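Local coordinates for protein glutamate receptor IIB,Glutamate receptor IIB (Drosophila melanogaster, PDB 4WXJ) that binds glutamate through its clamshell-like ligand-binding domain and probably opens a cation channel in the postsynaptic membrane, at residues Val44-Ile47 against Tyr48-Gln52; Gly129-His132 against Asp133-Asp136; Leu170-Lys173 against Pro174-Thr178; Thr202-Gln205 against Tyr206-Arg210; Ile228-Pro231 against Leu232-Phe236. All coordinates share one frame; numbering follows the deposited sequence.

All five contacts are local, each within one unbroken run of chain. Contacts 1, 2 and 4 are helical and partly buried. Contacts 3 and 5 lie at the surface, where a helix or a strand runs out into a loop. Contact 1 is mostly apolar, and it touches contact 5 where Leu50 CD1 meets Ile228 CD1 at 3.5 Å. Contacts 2 and 3 lie on the other side of the chain's centre from that pair, their own centres about 17 Å apart. They share helix 160-171: contact 2 packs on it and contact 3 leaves its end. Contact 4 is richest in side-chain polar bonds and lies nearest the bound glutamate. Capping rules contact 2, a cis proline and a water contact 3, and a beta turn contact 5.

Contact 1: Val44-Ile47 against Tyr48-Gln52; sequences VDLI and YMLAQ
Val44 lays its CG1 methyl against the Tyr48 side chain, 3.6 Å from ring atom CE2. The two residues are one turn apart on helix 42-54, and their side chains run alongside each other in one direction. CG1 stands opposite the backbone N of Val44 (chi1 177°), which carries the methyl along the helix to the ring. The ring edge also meets the backbone, with Tyr48 CD2 3.1 Å from Val44 O. That same oxygen accepts from Tyr48 N.

Leu46 and Leu50 cross obliquely on another side of the helix, with Leu46 CG 4.0 Å from Leu50 CD1. Both leucines pack on helix 237-250 through Leu247, and Leu46 also reaches helix 252-261. Met49 covers the carbonyl of Asp45. Met49 N donates to Asp45 O at 2.9 Å, and Met49 SD lies 3.4 Å from that oxygen. With an alanine at this position, Met49 CG and SD would be gone, and the Asp45 carbonyl would probably lose most of its side-chain cover and Leu247 a packing partner. The Asp45 carboxylate turns to Lys259, in a salt bridge, and to Trp260.

Backbone hydrogen bonds thus set the helix geometry. The side chains add mainly apolar packing, so the seating of this helix should depend mostly on shape and burial, with one charged tie at its flank.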
loop_
_atom_site.group_PDB
_atom_site.type_symbol
_atom_site.label_atom_id
_atom_site.label_comp_id
_atom_site.label_asym_id
_atom_site.label_seq_id
_atom_site.Cartn_x
_atom_site.Cartn_y
_atom_site.Cartn_z
ATOM N N VAL A 44 0.361 9.407 9.713
ATOM C CA VAL A 44 0.816 10.234 10.824
ATOM C C VAL A 44 -0.383 10.723 11.634
ATOM O O VAL A 44 -0.404 10.597 12.858
ATOM C CB VAL A 44 1.644 11.438 10.335
ATOM C CG1 VAL A 44 2.045 12.333 11.507
ATOM C CG2 VAL A 44 2.883 10.962 9.587
ATOM N N ASP A 45 -1.376 11.279 10.947
ATOM C CA ASP A 45 -2.599 11.728 11.603
ATOM C C ASP A 45 -3.292 10.593 12.358
ATOM O O ASP A 45 -3.776 10.792 13.472
ATOM C CB ASP A 45 -3.571 12.323 10.580
ATOM C CG ASP A 45 -3.102 13.656 10.024
ATOM O OD1 ASP A 45 -2.137 14.235 10.567
ATOM O OD2 ASP A 45 -3.716 14.129 9.043
ATOM N N LEU A 46 -3.338 9.409 11.754
ATOM C CA LEU A 46 -4.078 8.293 12.338
ATOM C C LEU A 46 -3.408 7.779 13.613
ATOM O O LEU A 46 -4.088 7.364 14.550
ATOM C CB LEU A 46 -4.226 7.157 11.323
ATOM C CG LEU A 46 -4.978 5.913 11.811
ATOM C CD1 LEU A 46 -6.364 6.269 12.339
ATOM C CD2 LEU A 46 -5.085 4.880 10.700
ATOM N N ILE A 47 -2.079 7.807 13.650
ATOM C CA ILE A 47 -1.350 7.385 14.843
ATOM C C ILE A 47 -1.531 8.414 15.958
ATOM O O ILE A 47 -1.677 8.050 17.125
ATOM C CB ILE A 47 0.156 7.186 14.557
ATOM C CG1 ILE A 47 0.377 5.994 13.618
ATOM C CG2 ILE A 47 0.937 6.979 15.856
ATOM C CD1 ILE A 47 -0.002 4.637 14.197
ATOM N N TYR A 48 -1.516 9.693 15.597
ATOM C CA TYR A 48 -1.792 10.763 16.554
ATOM C C TYR A 48 -3.191 10.614 17.142
ATOM O O TYR A 48 -3.382 10.736 18.351
ATOM C CB TYR A 48 -1.655 12.139 15.896
ATOM C CG TYR A 48 -0.268 12.737 15.988
ATOM C CD1 TYR A 48 0.192 13.288 17.176
ATOM C CD2 TYR A 48 0.575 12.763 14.886
ATOM C CE1 TYR A 48 1.458 13.838 17.266
ATOM C CE2 TYR A 48 1.841 13.312 14.964
ATOM C CZ TYR A 48 2.277 13.848 16.157
ATOM O OH TYR A 48 3.536 14.396 16.240
ATOM N N MET A 49 -4.166 10.355 16.276
ATOM C CA MET A 49 -5.549 10.179 16.702
ATOM C C MET A 49 -5.690 8.958 17.605
ATOM O O MET A 49 -6.407 8.995 18.606
ATOM C CB MET A 49 -6.469 10.045 15.486
ATOM C CG MET A 49 -6.584 11.313 14.655
ATOM S SD MET A 49 -7.104 11.006 12.954
ATOM C CE MET A 49 -8.808 10.517 13.200
ATOM N N LEU A 50 -5.003 7.876 17.246
ATOM C CA LEU A 50 -5.041 6.649 18.033
ATOM C C LEU A 50 -4.267 6.807 19.335
ATOM O O LEU A 50 -4.641 6.237 20.360
ATOM C CB LEU A 50 -4.472 5.478 17.229
ATOM C CG LEU A 50 -5.371 4.904 16.134
ATOM C CD1 LEU A 50 -4.594 3.925 15.266
ATOM C CD2 LEU A 50 -6.585 4.223 16.741
ATOM N N ALA A 51 -3.184 7.573 19.288
ATOM C CA ALA A 51 -2.376 7.821 20.474
ATOM C C ALA A 51 -3.198 8.560 21.521
ATOM O O ALA A 51 -3.076 8.300 22.718
ATOM C CB ALA A 51 -1.135 8.617 20.116
ATOM N N GLN A 52 -4.041 9.477 21.059
ATOM C CA GLN A 52 -4.900 10.244 21.949
ATOM C C GLN A 52 -6.092 9.401 22.392
ATOM O O GLN A 52 -6.584 9.541 23.511
ATOM C CB GLN A 52 -5.386 11.521 21.260
ATOM C CG GLN A 52 -5.814 12.613 22.226
ATOM C CD GLN A 52 -7.058 13.345 21.769
ATOM O OE1 GLN A 52 -7.253 13.584 20.576
ATOM N NE2 GLN A 52 -7.914 13.702 22.719
#

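Contact 2: Gly129-His132 against Asp133-Asp136; sequences GSLH and DLVD
Ser130 OG accepts the backbone N-H of Asp133 at 3.1 Å, with an N-H...O angle of 161°. This is an N-cap, the start of the short helix 131-135. At the first turn of a helix the N-H groups have no carbonyl from a preceding turn, and the serine hydroxyl supplies an acceptor for one of them. The chi1 of Ser130 (78°) sets OG between its own backbone N and carbonyl carbon, which brings it over the helix end.

The Ser130 carbonyl is used as well. Ser130 O accepts from Leu134 N at 3.0 Å, the first main-chain bond of the helix. Leu131 O then takes Val135 N at 3.0 Å, nearly along the C=O axis. The last bond, from Asp136 N to His132 O, is weak (130°), as the chain leaves the helix there. Past it, Leu134 O is met by Gln137 NE2, and Val135 O weakly by Lys168 NZ.

A water joins the loop to the helix. It accepts from Gly129 N at 3.0 Å and donates to Asp133 OD2, a bond so short that its exact length is doubtful. The carboxylate of Asp133 sits by the N-terminal end of the helix, where its negative charge would probably be favoured by the dipole.

Leu131, Leu134 and Val135 make the apolar side, and Val135 continues onto Ala165 of helix 160-171. The imidazole of His132 has Val135 CG2 at its edge, near the ring plane. Within the leucine-valine pair, Leu131 CD1 lies 4.1 Å from Val135 CG1.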
loop_
_atom_site.group_PDB
_atom_site.type_symbol
_atom_site.label_atom_id
_atom_site.label_comp_id
_atom_site.label_asym_id
_atom_site.label_seq_id
_atom_site.Cartn_x
_atom_site.Cartn_y
_atom_site.Cartn_z
ATOM N N GLY A 129 -9.919 -1.401 -22.315
ATOM C CA GLY A 129 -11.004 -0.990 -21.435
ATOM C C GLY A 129 -11.299 -1.946 -20.291
ATOM O O GLY A 129 -12.267 -1.754 -19.554
ATOM N N SER A 130 -10.474 -2.976 -20.133
ATOM C CA SER A 130 -10.663 -3.936 -19.047
ATOM C C SER A 130 -9.406 -4.760 -18.802
ATOM O O SER A 130 -8.485 -4.760 -19.618
ATOM C CB SER A 130 -11.831 -4.875 -19.353
ATOM O OG SER A 130 -11.448 -5.876 -20.280
ATOM N N LEU A 131 -9.381 -5.460 -17.673
ATOM C CA LEU A 131 -8.272 -6.345 -17.343
ATOM C C LEU A 131 -8.172 -7.488 -18.351
ATOM O O LEU A 131 -7.074 -7.854 -18.765
ATOM C CB LEU A 131 -8.432 -6.906 -15.929
ATOM C CG LEU A 131 -7.344 -7.874 -15.461
ATOM C CD1 LEU A 131 -5.987 -7.187 -15.401
ATOM C CD2 LEU A 131 -7.708 -8.463 -14.108
ATOM N N HIS A 132 -9.317 -8.049 -18.737
ATOM C CA HIS A 132 -9.341 -9.126 -19.724
ATOM C C HIS A 132 -8.715 -8.662 -21.033
ATOM O O HIS A 132 -7.961 -9.397 -21.667
ATOM C CB HIS A 132 -10.771 -9.612 -19.977
ATOM C CG HIS A 132 -10.865 -10.687 -21.016
ATOM N ND1 HIS A 132 -11.934 -10.800 -21.881
ATOM C CD2 HIS A 132 -10.024 -11.702 -21.329
ATOM C CE1 HIS A 132 -11.745 -11.833 -22.683
ATOM N NE2 HIS A 132 -10.593 -12.398 -22.368
ATOM N N ASP A 133 -9.034 -7.437 -21.435
ATOM C CA ASP A 133 -8.477 -6.873 -22.657
ATOM C C ASP A 133 -6.974 -6.653 -22.511
ATOM O O ASP A 133 -6.210 -6.909 -23.442
ATOM C CB ASP A 133 -9.176 -5.557 -23.008
ATOM C CG ASP A 133 -10.658 -5.737 -23.289
ATOM O OD1 ASP A 133 -11.075 -6.870 -23.615
ATOM O OD2 ASP A 133 -11.407 -4.742 -23.187
ATOM N N LEU A 134 -6.555 -6.187 -21.338
ATOM C CA LEU A 134 -5.144 -5.913 -21.076
ATOM C C LEU A 134 -4.294 -7.181 -21.170
ATOM O O LEU A 134 -3.217 -7.172 -21.768
ATOM C CB LEU A 134 -4.976 -5.270 -19.696
ATOM C CG LEU A 134 -3.550 -4.906 -19.272
ATOM C CD1 LEU A 134 -2.922 -3.908 -20.236
ATOM C CD2 LEU A 134 -3.543 -4.355 -17.854
ATOM N N VAL A 135 -4.782 -8.270 -20.586
ATOM C CA VAL A 135 -4.030 -9.521 -20.570
ATOM C C VAL A 135 -4.064 -10.229 -21.922
ATOM O O VAL A 135 -3.175 -11.019 -22.235
ATOM C CB VAL A 135 -4.563 -10.495 -19.488
ATOM C CG1 VAL A 135 -4.472 -9.865 -18.111
ATOM C CG2 VAL A 135 -6.000 -10.917 -19.783
ATOM N N ASP A 136 -5.089 -9.945 -22.720
ATOM C CA ASP A 136 -5.286 -10.650 -23.984
ATOM C C ASP A 136 -4.493 -10.016 -25.131
ATOM O O ASP A 136 -4.612 -10.435 -26.282
ATOM C CB ASP A 136 -6.778 -10.690 -24.331
ATOM C CG ASP A 136 -7.121 -11.780 -25.331
ATOM O OD1 ASP A 136 -6.448 -12.834 -25.330
ATOM O OD2 ASP A 136 -8.072 -11.585 -26.115
HETATM O O HOH W 1 -10.355 -3.057 -24.724
#

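Contact 3: Leu170-Lys173 against Pro174-Thr178; sequences LSFK and PDAFT
Phe172 and Ala176 meet by their CB atoms, 4.0 Å apart, across a bend after helix 160-171. CG of Phe172 stands opposite its carbonyl carbon (chi1 -75°). This sends the ring away from the bend, while its CD2 edge still meets the Ala176 methyl, which lies near the ring plane. The bend turns on a cis peptide before Pro174, which brings the CA atoms of Lys173 and Pro174 to 3.0 Å. A water bridges the two sides of the bend, donating to Phe172 O and accepting from Ala176 N at 2.9 Å.

Asp175 extends its carboxylate opposite its own N (chi1 178°). Asp175 OD1 accepts from Phe177 N at 3.1 Å, met from above the carboxylate plane: an Asx turn. OD2 pairs with Arg146. Leu170 CD2 touches the Phe177 ring at CZ, 4.2 Å away and oblique to it.

The segment links helix 160-171 to helix 181-191. Phe172 meets Phe142 of strand 141-143 edge-to-face, and Pro174 touches both Gln141 of that strand and Arg187 of helix 181-191. Thr178 ends the run against strand 195-200.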
loop_
_atom_site.group_PDB
_atom_site.type_symbol
_atom_site.label_atom_id
_atom_site.label_comp_id
_atom_site.label_asym_id
_atom_site.label_seq_id
_atom_site.Cartn_x
_atom_site.Cartn_y
_atom_site.Cartn_z
ATOM N N LEU A 170 5.424 -11.918 -15.720
ATOM C CA LEU A 170 6.700 -12.601 -15.523
ATOM C C LEU A 170 7.521 -12.670 -16.809
ATOM O O LEU A 170 8.748 -12.727 -16.763
ATOM C CB LEU A 170 6.468 -14.019 -14.996
ATOM C CG LEU A 170 5.924 -14.147 -13.573
ATOM C CD1 LEU A 170 5.543 -15.592 -13.295
ATOM C CD2 LEU A 170 6.941 -13.656 -12.554
ATOM N N SER A 171 6.841 -12.662 -17.951
ATOM C CA SER A 171 7.499 -12.881 -19.238
ATOM C C SER A 171 8.021 -11.595 -19.876
ATOM O O SER A 171 8.968 -11.633 -20.663
ATOM C CB SER A 171 6.533 -13.562 -20.209
ATOM O OG SER A 171 5.555 -12.646 -20.665
ATOM N N PHE A 172 7.398 -10.467 -19.546
ATOM C CA PHE A 172 7.722 -9.194 -20.187
ATOM C C PHE A 172 9.196 -8.827 -20.069
ATOM O O PHE A 172 9.830 -9.057 -19.037
ATOM C CB PHE A 172 6.880 -8.060 -19.590
ATOM C CG PHE A 172 5.444 -8.054 -20.042
ATOM C CD1 PHE A 172 5.108 -8.330 -21.358
ATOM C CD2 PHE A 172 4.430 -7.758 -19.147
ATOM C CE1 PHE A 172 3.787 -8.318 -21.770
ATOM C CE2 PHE A 172 3.107 -7.745 -19.552
ATOM C CZ PHE A 172 2.785 -8.025 -20.865
ATOM N N LYS A 173 9.722 -8.260 -21.151
ATOM C CA LYS A 173 11.057 -7.673 -21.177
ATOM C C LYS A 173 10.927 -6.203 -21.574
ATOM O O LYS A 173 10.307 -5.900 -22.594
ATOM C CB LYS A 173 11.969 -8.405 -22.166
ATOM C CG LYS A 173 12.214 -9.872 -21.850
ATOM C CD LYS A 173 13.326 -10.430 -22.729
ATOM C CE LYS A 173 13.596 -11.899 -22.448
ATOM N NZ LYS A 173 12.545 -12.786 -23.022
ATOM N N PRO A 174 11.504 -5.280 -20.782
ATOM C CA PRO A 174 12.290 -5.484 -19.560
ATOM C C PRO A 174 11.420 -5.839 -18.359
ATOM O O PRO A 174 10.219 -6.063 -18.520
ATOM C CB PRO A 174 12.972 -4.128 -19.360
ATOM C CG PRO A 174 12.005 -3.153 -19.926
ATOM C CD PRO A 174 11.363 -3.848 -21.102
ATOM N N ASP A 175 12.029 -5.894 -17.177
ATOM C CA ASP A 175 11.321 -6.224 -15.944
ATOM C C ASP A 175 10.054 -5.388 -15.801
ATOM O O ASP A 175 10.100 -4.159 -15.852
ATOM C CB ASP A 175 12.236 -6.010 -14.736
ATOM C CG ASP A 175 11.542 -6.287 -13.419
ATOM O OD1 ASP A 175 10.601 -7.107 -13.395
ATOM O OD2 ASP A 175 11.943 -5.686 -12.401
ATOM N N ALA A 176 8.922 -6.064 -15.632
ATOM C CA ALA A 176 7.631 -5.389 -15.568
ATOM C C ALA A 176 7.357 -4.830 -14.176
ATOM O O ALA A 176 6.487 -3.976 -14.008
ATOM C CB ALA A 176 6.519 -6.342 -15.981
ATOM N N PHE A 177 8.105 -5.301 -13.183
ATOM C CA PHE A 177 7.861 -4.918 -11.796
ATOM C C PHE A 177 8.639 -3.667 -11.385
ATOM O O PHE A 177 9.653 -3.325 -11.993
ATOM C CB PHE A 177 8.207 -6.082 -10.870
ATOM C CG PHE A 177 7.416 -7.327 -11.152
ATOM C CD1 PHE A 177 6.190 -7.535 -10.546
ATOM C CD2 PHE A 177 7.893 -8.282 -12.032
ATOM C CE1 PHE A 177 5.456 -8.677 -10.806
ATOM C CE2 PHE A 177 7.166 -9.425 -12.297
ATOM C CZ PHE A 177 5.945 -9.624 -11.683
ATOM N N THR A 178 8.146 -2.995 -10.345
ATOM C CA THR A 178 8.741 -1.754 -9.848
ATOM C C THR A 178 8.961 -1.835 -8.339
ATOM O O THR A 178 8.454 -2.743 -7.681
ATOM C CB THR A 178 7.851 -0.541 -10.158
ATOM O OG1 THR A 178 6.631 -0.638 -9.413
ATOM C CG2 THR A 178 7.531 -0.473 -11.646
HETATM O O HOH W 2 8.929 -8.880 -16.136
#

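Contact 4: Thr202-Gln205 against Tyr206-Arg210; sequences TNLQ and YYVQR
Leu204 O receives two backbone N-H groups. Val208 N donates to Leu204 O at 2.9 Å (156°). A weak bond to Leu204 O comes from Tyr207 N at 3.3 Å. This run is nearly the whole of the short helix 201-208 and the residues after it. The helix belongs to the clamshell ligand-binding domain and follows strand 195-200, which ends at the pocket residue Glu200. Tyr207 N gives its better bond to Asn203 O, and that oxygen also sits at the edge of the Tyr207 ring.

Gln205 and Gln209 run side by side, one turn apart. Gln205 NE2 donates to Gln209 OE1 at 3.3 Å. The donor stands 39° out of the carbonyl plane, so it is not on a lone pair, and the two amide planes are 74° apart. CG of Gln205 is set opposite its backbone N, and the extended chain beyond it brings the amide level with that of Gln209. Gln209 NE2 turns to Phe261 O. With a leucine replacing Gln209, Gln205 NE2 would probably lose this acceptor and Phe261 O its N-H partner.

Near the start of the run, Asn203 ND2 is hydrogen-bonded to the glutamate-site residue Asp96 and Asn203 OD1 to the hydroxyl of Tyr21. Thr202 OG1 bonds to the hydroxyl of Tyr226, another pocket residue. These ties probably help to position the helix beside the binding cleft.

At the other end Arg210 folds back along Tyr206, with its guanidinium face over CE1. Arg210 NH1 donates to Tyr206 O at 2.8 Å, in the carbonyl plane and on a lone pair.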
loop_
_atom_site.group_PDB
_atom_site.type_symbol
_atom_site.label_atom_id
_atom_site.label_comp_id
_atom_site.label_asym_id
_atom_site.label_seq_id
_atom_site.Cartn_x
_atom_site.Cartn_y
_atom_site.Cartn_z
ATOM N N THR A 202 -6.889 3.063 -3.875
ATOM C CA THR A 202 -6.552 4.195 -3.022
ATOM C C THR A 202 -5.412 5.003 -3.623
ATOM O O THR A 202 -5.539 6.206 -3.868
ATOM C CB THR A 202 -6.146 3.729 -1.614
ATOM O OG1 THR A 202 -5.192 2.662 -1.721
ATOM C CG2 THR A 202 -7.359 3.241 -0.852
ATOM N N ASN A 203 -4.296 4.326 -3.865
ATOM C CA ASN A 203 -3.110 4.970 -4.410
ATOM C C ASN A 203 -3.350 5.468 -5.826
ATOM O O ASN A 203 -2.823 6.506 -6.224
ATOM C CB ASN A 203 -1.927 4.002 -4.386
ATOM C CG ASN A 203 -1.593 3.529 -2.987
ATOM O OD1 ASN A 203 -1.719 4.283 -2.023
ATOM N ND2 ASN A 203 -1.171 2.275 -2.867
ATOM N N LEU A 204 -4.147 4.722 -6.585
ATOM C CA LEU A 204 -4.479 5.105 -7.949
ATOM C C LEU A 204 -5.234 6.426 -7.957
ATOM O O LEU A 204 -4.938 7.312 -8.759
ATOM C CB LEU A 204 -5.313 4.016 -8.630
ATOM C CG LEU A 204 -5.464 4.152 -10.150
ATOM C CD1 LEU A 204 -5.605 2.781 -10.789
ATOM C CD2 LEU A 204 -6.655 5.022 -10.518
ATOM N N GLN A 205 -6.211 6.549 -7.062
ATOM C CA GLN A 205 -6.997 7.773 -6.948
ATOM C C GLN A 205 -6.096 8.956 -6.627
ATOM O O GLN A 205 -6.233 10.028 -7.215
ATOM C CB GLN A 205 -8.069 7.630 -5.865
ATOM C CG GLN A 205 -8.967 8.859 -5.719
ATOM C CD GLN A 205 -9.837 8.813 -4.477
ATOM O OE1 GLN A 205 -9.665 7.957 -3.609
ATOM N NE2 GLN A 205 -10.782 9.744 -4.387
ATOM N N TYR A 206 -5.178 8.752 -5.689
ATOM C CA TYR A 206 -4.270 9.809 -5.265
ATOM C C TYR A 206 -3.453 10.359 -6.426
ATOM O O TYR A 206 -3.311 11.574 -6.569
ATOM C CB TYR A 206 -3.324 9.303 -4.177
ATOM C CG TYR A 206 -2.278 10.319 -3.789
ATOM C CD1 TYR A 206 -2.564 11.322 -2.871
ATOM C CD2 TYR A 206 -1.006 10.286 -4.346
ATOM C CE1 TYR A 206 -1.612 12.257 -2.516
ATOM C CE2 TYR A 206 -0.048 11.217 -3.996
ATOM C CZ TYR A 206 -0.357 12.201 -3.081
ATOM O OH TYR A 206 0.593 13.130 -2.729
ATOM N N TYR A 207 -2.920 9.465 -7.252
ATOM C CA TYR A 207 -2.013 9.861 -8.323
ATOM C C TYR A 207 -2.746 10.332 -9.577
ATOM O O TYR A 207 -2.276 11.236 -10.267
ATOM C CB TYR A 207 -1.071 8.705 -8.675
ATOM C CG TYR A 207 0.090 8.568 -7.716
ATOM C CD1 TYR A 207 1.167 9.443 -7.777
ATOM C CD2 TYR A 207 0.116 7.564 -6.759
ATOM C CE1 TYR A 207 2.232 9.327 -6.906
ATOM C CE2 TYR A 207 1.178 7.437 -5.884
ATOM C CZ TYR A 207 2.234 8.324 -5.962
ATOM O OH TYR A 207 3.296 8.206 -5.094
ATOM N N VAL A 208 -3.895 9.731 -9.871
ATOM C CA VAL A 208 -4.628 10.082 -11.083
ATOM C C VAL A 208 -5.201 11.496 -10.965
ATOM O O VAL A 208 -5.358 12.199 -11.963
ATOM C CB VAL A 208 -5.760 9.069 -11.381
ATOM C CG1 VAL A 208 -6.976 9.317 -10.493
ATOM C CG2 VAL A 208 -6.150 9.125 -12.849
ATOM N N GLN A 209 -5.499 11.909 -9.737
ATOM C CA GLN A 209 -6.017 13.248 -9.481
ATOM C C GLN A 209 -4.943 14.328 -9.611
ATOM O O GLN A 209 -5.257 15.500 -9.812
ATOM C CB GLN A 209 -6.640 13.306 -8.085
ATOM C CG GLN A 209 -7.962 12.562 -7.969
ATOM C CD GLN A 209 -8.532 12.531 -6.553
ATOM O OE1 GLN A 209 -9.677 12.119 -6.353
ATOM N NE2 GLN A 209 -7.742 12.961 -5.568
ATOM N N ARG A 210 -3.679 13.925 -9.500
ATOM C CA ARG A 210 -2.552 14.858 -9.526
ATOM C C ARG A 210 -1.744 14.774 -10.825
ATOM O O ARG A 210 -0.709 15.428 -10.966
ATOM C CB ARG A 210 -1.641 14.597 -8.323
ATOM C CG ARG A 210 -2.261 15.024 -7.002
ATOM C CD ARG A 210 -1.565 14.400 -5.807
ATOM N NE ARG A 210 -2.157 14.856 -4.550
ATOM C CZ ARG A 210 -3.338 14.456 -4.086
ATOM N NH1 ARG A 210 -4.073 13.587 -4.771
ATOM N NH2 ARG A 210 -3.790 14.927 -2.932
#

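Contact 5: Ile228-Pro231 against Leu232-Phe236; sequences IAVP and LNADF
Val230 is the first residue of 228-231 to meet the loop that follows, and both of its methyls are used. Val230 CG1 lies 3.7 Å from Phe236 CE1, oblique to the ring. Val230 CG2 lies 4.1 Å from Ala234 CB. Val230 and Phe236 pass one another, running opposite ways. CG of Phe236 sits between its own backbone N and carbonyl carbon (chi1 55°), which folds the ring back over the loop toward the strand.

Pro231 comes next and opens a type II beta turn that runs to Ala234. Pro231 O accepts from Ala234 N at 3.1 Å, a weak bond with an angle of 132°. Asn233, the third residue of the turn, has a positive phi (62°), as expected at the third position of a type II turn. The proline ring adds apolar contacts. Pro231 CD lies 4.3 Å from Ala234 CB and 4.2 Å from Phe236 CZ.

Ala234 is therefore shared. Its methyl touches Val230 and Pro231, and Ala234 CB also stands 3.7 Å above one face of the Phe236 ring, offset toward the rim. The chain reverses round a small apolar cluster rather than a strong polar bond.

In the fold, strand 214-230 ends here between two partners: Val230 pairs through its backbone with Asp108 of strand 108-123, and Ala229 with Gly93 of strand 92-93. Pro231 rests on Leu85 of helix 80-86. Phe236 packs on Ile92 and meets the ring of Tyr11, and it holds the N-cap position of helix 237-250. The turn thus joins the end of strand 214-230 to that helix.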
loop_
_atom_site.group_PDB
_atom_site.type_symbol
_atom_site.label_atom_id
_atom_site.label_comp_id
_atom_site.label_asym_id
_atom_site.label_seq_id
_atom_site.Cartn_x
_atom_site.Cartn_y
_atom_site.Cartn_z
ATOM N N ILE A 228 -3.214 -2.065 10.657
ATOM C CA ILE A 228 -2.010 -1.805 11.430
ATOM C C ILE A 228 -1.398 -3.136 11.841
ATOM O O ILE A 228 -2.069 -3.978 12.439
ATOM C CB ILE A 228 -2.299 -0.946 12.676
ATOM C CG1 ILE A 228 -2.740 0.458 12.250
ATOM C CG2 ILE A 228 -1.059 -0.877 13.574
ATOM C CD1 ILE A 228 -3.083 1.390 13.401
ATOM N N ALA A 229 -0.125 -3.321 11.516
ATOM C CA ALA A 229 0.576 -4.555 11.841
ATOM C C ALA A 229 1.190 -4.473 13.236
ATOM O O ALA A 229 1.777 -3.454 13.605
ATOM C CB ALA A 229 1.650 -4.843 10.805
ATOM N N VAL A 230 1.037 -5.547 14.005
ATOM C CA VAL A 230 1.656 -5.660 15.319
ATOM C C VAL A 230 2.214 -7.070 15.496
ATOM O O VAL A 230 1.797 -7.991 14.793
ATOM C CB VAL A 230 0.657 -5.351 16.455
ATOM C CG1 VAL A 230 0.115 -3.934 16.320
ATOM C CG2 VAL A 230 -0.487 -6.364 16.463
ATOM N N PRO A 231 3.159 -7.247 16.434
ATOM C CA PRO A 231 3.704 -8.588 16.674
ATOM C C PRO A 231 2.615 -9.574 17.079
ATOM O O PRO A 231 1.634 -9.169 17.702
ATOM C CB PRO A 231 4.701 -8.368 17.817
ATOM C CG PRO A 231 5.038 -6.920 17.762
ATOM C CD PRO A 231 3.794 -6.235 17.297
ATOM N N LEU A 232 2.784 -10.842 16.715
ATOM C CA LEU A 232 1.794 -11.870 17.021
ATOM C C LEU A 232 1.456 -11.903 18.508
ATOM O O LEU A 232 2.345 -11.921 19.359
ATOM C CB LEU A 232 2.296 -13.244 16.567
ATOM C CG LEU A 232 2.161 -13.523 15.068
ATOM C CD1 LEU A 232 3.014 -14.711 14.661
ATOM C CD2 LEU A 232 0.702 -13.760 14.690
ATOM N N ASN A 233 0.158 -11.891 18.800
ATOM C CA ASN A 233 -0.343 -11.972 20.168
ATOM C C ASN A 233 0.109 -10.800 21.037
ATOM O O ASN A 233 0.343 -10.960 22.235
ATOM C CB ASN A 233 0.090 -13.294 20.804
ATOM C CG ASN A 233 -0.302 -14.494 19.967
ATOM O OD1 ASN A 233 -1.431 -14.584 19.484
ATOM N ND2 ASN A 233 0.632 -15.419 19.779
ATOM N N ALA A 234 0.227 -9.624 20.431
ATOM C CA ALA A 234 0.519 -8.408 21.182
ATOM C C ALA A 234 -0.692 -8.029 22.029
ATOM O O ALA A 234 -1.832 -8.139 21.578
ATOM C CB ALA A 234 0.893 -7.274 20.244
ATOM N N ASP A 235 -0.440 -7.579 23.254
ATOM C CA ASP A 235 -1.516 -7.306 24.203
ATOM C C ASP A 235 -2.208 -5.966 23.947
ATOM O O ASP A 235 -3.213 -5.653 24.585
ATOM C CB ASP A 235 -0.975 -7.341 25.633
ATOM C CG ASP A 235 0.027 -6.236 25.908
ATOM O OD1 ASP A 235 0.740 -5.828 24.967
ATOM O OD2 ASP A 235 0.100 -5.773 27.065
ATOM N N PHE A 236 -1.667 -5.181 23.017
ATOM C CA PHE A 236 -2.236 -3.877 22.681
ATOM C C PHE A 236 -2.914 -3.899 21.310
ATOM O O PHE A 236 -3.215 -2.849 20.739
ATOM C CB PHE A 236 -1.149 -2.799 22.720
ATOM C CG PHE A 236 0.033 -3.095 21.845
ATOM C CD1 PHE A 236 0.059 -2.680 20.525
ATOM C CD2 PHE A 236 1.124 -3.786 22.347
ATOM C CE1 PHE A 236 1.147 -2.951 19.721
ATOM C CE2 PHE A 236 2.215 -4.058 21.546
ATOM C CZ PHE A 236 2.226 -3.640 20.232
#